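Periplasmic protein TorT (Vibrio parahaemolyticus, PDB 3O1I) probably works with the sensor kinase TorS in the periplasmic detection of trimethylamine N-oxide. Local coordinates at residues N177-Q182 with S201-A207; L141-R146 with F173-N177. All coordinates share one frame; numbering follows the deposited sequence.

In the fold
Both contacts lie in the lobe built round the parallel sheet of strands 167-172, 137-142, 197-200 and 222-225, and both sit where strands run out into loops or helices. Following the chain, strand 137-142 ends in 141-146, helix 152-163 crosses over, and strand 167-172 returns the chain to 173-177, closing contact 2. Contact 1 opens at Asn177, the residue the two share, runs through helix 179-192 and strand 197-200, and closes at 201-207. The contacts therefore follow in series without nesting, their centres about 9 Å apart. Backbone bonding between Ser201 and Leu142 ties them, as does Gln182, whose amide reaches the carbonyl of Asp176.

Contact 1: N177-Q182 with S201-A207; sequences NDKELQ and SAVAIEA
Asn177 meets the second segment on two fronts, leaning on Val203 with its backbone and CB and reaching Ser201 with its amide oxygen. Val203 CG2 packs 3.9 Å from Asn177 CB, while Asn177 OD1 takes a weak hydrogen bond from Ser201 OG at 3.4 Å. That hydroxyl also works for its own helix: as N-cap of 202-214 it accepts from Ala204 N at 2.9 Å in a nearly straight bond (171°). With chi1 at 56°, OG is folded between the backbone N and the carbonyl carbon of Ser201, which brings it over the first turn. Asp178 caps the other helix, its OD1 taking the N-H of Glu180 on the anti side of the carboxylate. Lys179 then lays its backbone against the valine, CA lying 3.7 Å from Val203 CG1, and its CG passes 4.4 Å from Ala207 CB. The extended chain carries NZ past this contact to a salt bridge with an acidic side chain of another protein chain. Gln182 ends the segment. Its side chain bends at chi2 (-57°) and crosses Val203 at about a right angle, so that Gln182 CG presses on Val203 CG1 at 3.6 Å and Gln182 OE1 rests 3.5 Å from Ala204 CB. The NE2 end turns the other way, to the carbonyl of Asp176. Val203, its two methyls split between Asn177 on one hand and Lys179 and Gln182 on the other, is the apolar side chain that the start of helix 202-214 sets against 177-182. Polar bonding across the contact is slight: a single weak hydrogen bond joins the segments, so the first turns of helices 179-192 and 202-214 meet mainly through van der Waals packing, with one N-H of each first turn taken by its own capping side chain.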
loop_
_atom_site.group_PDB
_atom_site.type_symbol
_atom_site.label_atom_id
_atom_site.label_comp_id
_atom_site.label_asym_id
_atom_site.label_seq_id
_atom_site.Cartn_x
_atom_site.Cartn_y
_atom_site.Cartn_z
ATOM N N ASN D 177 -5.267 20.881 2.995
ATOM C CA ASN D 177 -6.680 20.571 2.879
ATOM C C ASN D 177 -6.975 19.107 2.646
ATOM O O ASN D 177 -7.541 18.715 1.632
ATOM C CB ASN D 177 -7.341 21.437 1.801
ATOM C CG ASN D 177 -7.363 22.913 2.181
ATOM O OD1 ASN D 177 -7.726 23.275 3.309
ATOM N ND2 ASN D 177 -6.973 23.771 1.242
ATOM N N ASP D 178 -6.570 18.303 3.616
ATOM C CA ASP D 178 -6.814 16.872 3.601
ATOM C C ASP D 178 -7.938 16.740 4.623
ATOM O O ASP D 178 -7.872 17.341 5.691
ATOM C CB ASP D 178 -5.569 16.131 4.091
ATOM C CG ASP D 178 -5.683 14.621 3.954
ATOM O OD1 ASP D 178 -6.711 14.033 4.377
ATOM O OD2 ASP D 178 -4.721 14.018 3.430
ATOM N N LYS D 179 -8.967 15.969 4.319
ATOM C CA LYS D 179 -10.060 15.841 5.269
ATOM C C LYS D 179 -9.550 15.415 6.649
ATOM O O LYS D 179 -9.907 16.022 7.668
ATOM C CB LYS D 179 -11.096 14.849 4.748
ATOM C CG LYS D 179 -12.499 15.054 5.317
ATOM C CD LYS D 179 -13.511 14.214 4.547
ATOM C CE LYS D 179 -14.881 14.222 5.191
ATOM N NZ LYS D 179 -15.781 13.225 4.526
ATOM N N GLU D 180 -8.691 14.397 6.675
ATOM C CA GLU D 180 -8.134 13.896 7.930
ATOM C C GLU D 180 -7.311 14.885 8.753
ATOM O O GLU D 180 -7.425 14.918 9.980
ATOM C CB GLU D 180 -7.302 12.650 7.666
ATOM C CG GLU D 180 -8.134 11.443 7.281
ATOM C CD GLU D 180 -9.398 11.284 8.136
ATOM O OE1 GLU D 180 -9.317 11.399 9.383
ATOM O OE2 GLU D 180 -10.477 11.034 7.548
ATOM N N LEU D 181 -6.480 15.680 8.088
ATOM C CA LEU D 181 -5.653 16.664 8.782
ATOM C C LEU D 181 -6.537 17.764 9.360
ATOM O O LEU D 181 -6.242 18.331 10.420
ATOM C CB LEU D 181 -4.642 17.290 7.817
ATOM C CG LEU D 181 -3.850 16.352 6.909
ATOM C CD1 LEU D 181 -2.846 17.170 6.110
ATOM C CD2 LEU D 181 -3.144 15.294 7.748
ATOM N N GLN D 182 -7.618 18.069 8.640
ATOM C CA GLN D 182 -8.570 19.094 9.066
ATOM C C GLN D 182 -9.452 18.536 10.185
ATOM O O GLN D 182 -9.728 19.225 11.170
ATOM C CB GLN D 182 -9.446 19.543 7.887
ATOM C CG GLN D 182 -8.739 20.406 6.842
ATOM C CD GLN D 182 -8.120 21.665 7.435
ATOM O OE1 GLN D 182 -8.751 22.372 8.226
ATOM N NE2 GLN D 182 -6.882 21.957 7.041
ATOM N N SER D 201 -12.241 25.998 5.395
ATOM C CA SER D 201 -12.366 25.478 4.041
ATOM C C SER D 201 -13.554 24.556 3.898
ATOM O O SER D 201 -14.118 24.088 4.883
ATOM C CB SER D 201 -11.117 24.703 3.673
ATOM O OG SER D 201 -10.886 23.679 4.626
ATOM N N ALA D 202 -13.943 24.277 2.668
ATOM C CA ALA D 202 -15.070 23.391 2.490
ATOM C C ALA D 202 -14.663 22.060 3.090
ATOM O O ALA D 202 -15.506 21.300 3.564
ATOM C CB ALA D 202 -15.404 23.231 1.018
ATOM N N VAL D 203 -13.361 21.791 3.064
ATOM C CA VAL D 203 -12.809 20.554 3.604
ATOM C C VAL D 203 -13.048 20.573 5.113
ATOM O O VAL D 203 -13.716 19.695 5.660
ATOM C CB VAL D 203 -11.273 20.443 3.282
ATOM C CG1 VAL D 203 -10.632 19.263 4.020
ATOM C CG2 VAL D 203 -11.084 20.278 1.784
ATOM N N ALA D 204 -12.519 21.589 5.779
ATOM C CA ALA D 204 -12.700 21.694 7.214
ATOM C C ALA D 204 -14.182 21.529 7.578
ATOM O O ALA D 204 -14.554 20.581 8.279
ATOM C CB ALA D 204 -12.181 23.032 7.706
ATOM N N ILE D 205 -15.022 22.441 7.085
ATOM C CA ILE D 205 -16.448 22.398 7.373
ATOM C C ILE D 205 -17.050 21.021 7.128
ATOM O O ILE D 205 -17.756 20.514 7.991
ATOM C CB ILE D 205 -17.245 23.501 6.581
ATOM C CG1 ILE D 205 -17.322 24.786 7.414
ATOM C CG2 ILE D 205 -18.674 23.027 6.246
ATOM C CD1 ILE D 205 -16.000 25.499 7.614
ATOM N N GLU D 206 -16.783 20.394 5.989
ATOM C CA GLU D 206 -17.360 19.064 5.764
ATOM C C GLU D 206 -17.073 18.111 6.942
ATOM O O GLU D 206 -17.965 17.388 7.409
ATOM C CB GLU D 206 -16.818 18.453 4.479
ATOM C CG GLU D 206 -17.374 19.056 3.218
ATOM C CD GLU D 206 -16.677 18.525 1.986
ATOM O OE1 GLU D 206 -15.430 18.595 1.946
ATOM O OE2 GLU D 206 -17.360 18.041 1.061
ATOM N N ALA D 207 -15.818 18.124 7.403
ATOM C CA ALA D 207 -15.358 17.304 8.524
ATOM C C ALA D 207 -16.096 17.732 9.789
ATOM O O ALA D 207 -16.569 16.883 10.552
ATOM C CB ALA D 207 -13.839 17.472 8.719
#

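Contact 2: L141-R146 with F173-N177; sequences LLLGPR and FWADN
Two adjacent strands of a parallel sheet, 137-142 and 167-172, give way to loops at their C-terminal ends, and here Leu141 and Phe173 keep the pairing going with a bond from Phe173 N to Leu141 O of 2.9 Å. Leu142 lies side by side with Phe173, its CD2 at the edge of the phenyl ring and 3.5 Å from Phe173 CB. Further along, Ala175 N bonds to Gly144 O at 3.1 Å, but the N-H comes from well above the carbonyl plane, 66° out of it. The same oxygen lies in the plane of the Trp174 indole, at its edge. Leu143 runs alongside that ring, with its CB 3.8 Å from Trp174 CZ3. Arg146, bent at chi2 (-71°) and chi3, holds its CD over one face of the Trp174 indole, 4.2 Å from the centroid of its five-membered ring, in a CH-pi contact; the guanidinium stands 85° to the ring plane. Gly144 has backbone angles that call for glycine, and next to it Pro145 CD packs on Asn177 ND2 at 3.4 Å. Parallel strands joined by a beta-alpha-beta crossover, here through helix 152-163, are characteristic of the Rossmann-like lobes of periplasmic binding proteins.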
loop_
_atom_site.group_PDB
_atom_site.type_symbol
_atom_site.label_atom_id
_atom_site.label_comp_id
_atom_site.label_asym_id
_atom_site.label_seq_id
_atom_site.Cartn_x
_atom_site.Cartn_y
_atom_site.Cartn_z
ATOM N N LEU D 141 -10.777 29.770 13.349
ATOM C CA LEU D 141 -10.395 29.787 11.934
ATOM C C LEU D 141 -9.649 28.561 11.416
ATOM O O LEU D 141 -8.522 28.322 11.804
ATOM C CB LEU D 141 -9.546 31.033 11.634
ATOM C CG LEU D 141 -10.280 32.343 11.321
ATOM C CD1 LEU D 141 -9.296 33.514 11.303
ATOM C CD2 LEU D 141 -10.973 32.204 9.976
ATOM N N LEU D 142 -10.280 27.798 10.530
ATOM C CA LEU D 142 -9.644 26.620 9.942
ATOM C C LEU D 142 -9.670 26.763 8.422
ATOM O O LEU D 142 -10.349 26.018 7.717
ATOM C CB LEU D 142 -10.370 25.338 10.356
ATOM C CG LEU D 142 -10.530 25.079 11.859
ATOM C CD1 LEU D 142 -11.129 23.696 12.045
ATOM C CD2 LEU D 142 -9.196 25.186 12.576
ATOM N N LEU D 143 -8.903 27.727 7.932
ATOM C CA LEU D 143 -8.832 28.043 6.515
ATOM C C LEU D 143 -8.139 27.014 5.637
ATOM O O LEU D 143 -8.731 26.513 4.683
ATOM C CB LEU D 143 -8.172 29.408 6.349
ATOM C CG LEU D 143 -8.930 30.482 7.139
ATOM C CD1 LEU D 143 -8.216 31.827 7.030
ATOM C CD2 LEU D 143 -10.364 30.556 6.619
ATOM N N GLY D 144 -6.886 26.702 5.947
ATOM C CA GLY D 144 -6.169 25.725 5.147
ATOM C C GLY D 144 -4.671 25.818 5.336
ATOM O O GLY D 144 -4.211 26.202 6.413
ATOM N N PRO D 145 -3.879 25.482 4.304
ATOM C CA PRO D 145 -2.415 25.529 4.374
ATOM C C PRO D 145 -1.799 26.903 4.693
ATOM O O PRO D 145 -2.194 27.566 5.652
ATOM C CB PRO D 145 -1.994 24.972 3.009
ATOM C CG PRO D 145 -3.154 25.303 2.128
ATOM C CD PRO D 145 -4.328 24.989 2.992
ATOM N N ARG D 146 -0.816 27.316 3.899
ATOM C CA ARG D 146 -0.146 28.597 4.102
ATOM C C ARG D 146 0.269 29.266 2.796
ATOM O O ARG D 146 1.313 29.916 2.725
ATOM C CB ARG D 146 1.084 28.424 4.994
ATOM C CG ARG D 146 0.799 28.438 6.490
ATOM C CD ARG D 146 0.419 29.839 6.984
ATOM N NE ARG D 146 1.450 30.836 6.688
ATOM C CZ ARG D 146 1.427 32.099 7.110
ATOM N NH1 ARG D 146 0.422 32.541 7.860
ATOM N NH2 ARG D 146 2.407 32.930 6.776
ATOM N N PHE D 173 -5.962 27.572 13.015
ATOM C CA PHE D 173 -5.151 26.389 12.782
ATOM C C PHE D 173 -4.948 26.125 11.302
ATOM O O PHE D 173 -5.899 25.995 10.539
ATOM C CB PHE D 173 -5.783 25.164 13.453
ATOM C CG PHE D 173 -5.986 25.330 14.927
ATOM C CD1 PHE D 173 -7.195 25.799 15.428
ATOM C CD2 PHE D 173 -4.936 25.117 15.811
ATOM C CE1 PHE D 173 -7.354 26.054 16.783
ATOM C CE2 PHE D 173 -5.088 25.370 17.169
ATOM C CZ PHE D 173 -6.298 25.843 17.654
ATOM N N TRP D 174 -3.686 26.034 10.910
ATOM C CA TRP D 174 -3.336 25.790 9.527
ATOM C C TRP D 174 -2.976 24.326 9.313
ATOM O O TRP D 174 -2.492 23.656 10.216
ATOM C CB TRP D 174 -2.167 26.687 9.138
ATOM C CG TRP D 174 -2.365 28.106 9.558
ATOM C CD1 TRP D 174 -1.883 28.709 10.689
ATOM C CD2 TRP D 174 -3.146 29.092 8.878
ATOM N NE1 TRP D 174 -2.318 30.010 10.754
ATOM C CE2 TRP D 174 -3.097 30.274 9.658
ATOM C CE3 TRP D 174 -3.884 29.095 7.687
ATOM C CZ2 TRP D 174 -3.763 31.452 9.280
ATOM C CZ3 TRP D 174 -4.545 30.265 7.313
ATOM C CH2 TRP D 174 -4.479 31.428 8.109
ATOM N N ALA D 175 -3.221 23.838 8.107
ATOM C CA ALA D 175 -2.935 22.460 7.755
ATOM C C ALA D 175 -3.427 22.251 6.344
ATOM O O ALA D 175 -4.392 22.874 5.922
ATOM C CB ALA D 175 -3.652 21.519 8.691
ATOM N N ASP D 176 -2.776 21.361 5.613
ATOM C CA ASP D 176 -3.184 21.104 4.244
ATOM C C ASP D 176 -4.670 20.738 4.169
ATOM O O ASP D 176 -5.278 20.336 5.161
ATOM C CB ASP D 176 -2.309 19.997 3.660
ATOM C CG ASP D 176 -0.818 20.281 3.838
ATOM O OD1 ASP D 176 -0.358 21.382 3.459
ATOM O OD2 ASP D 176 -0.099 19.400 4.354
ATOM N N ASN D 177 -5.267 20.881 2.995
ATOM C CA ASN D 177 -6.680 20.571 2.879
ATOM C C ASN D 177 -6.975 19.107 2.646
ATOM O O ASN D 177 -7.541 18.715 1.632
ATOM C CB ASN D 177 -7.341 21.437 1.801
ATOM C CG ASN D 177 -7.363 22.913 2.181
ATOM O OD1 ASN D 177 -7.726 23.275 3.309
ATOM N ND2 ASN D 177 -6.973 23.771 1.242
#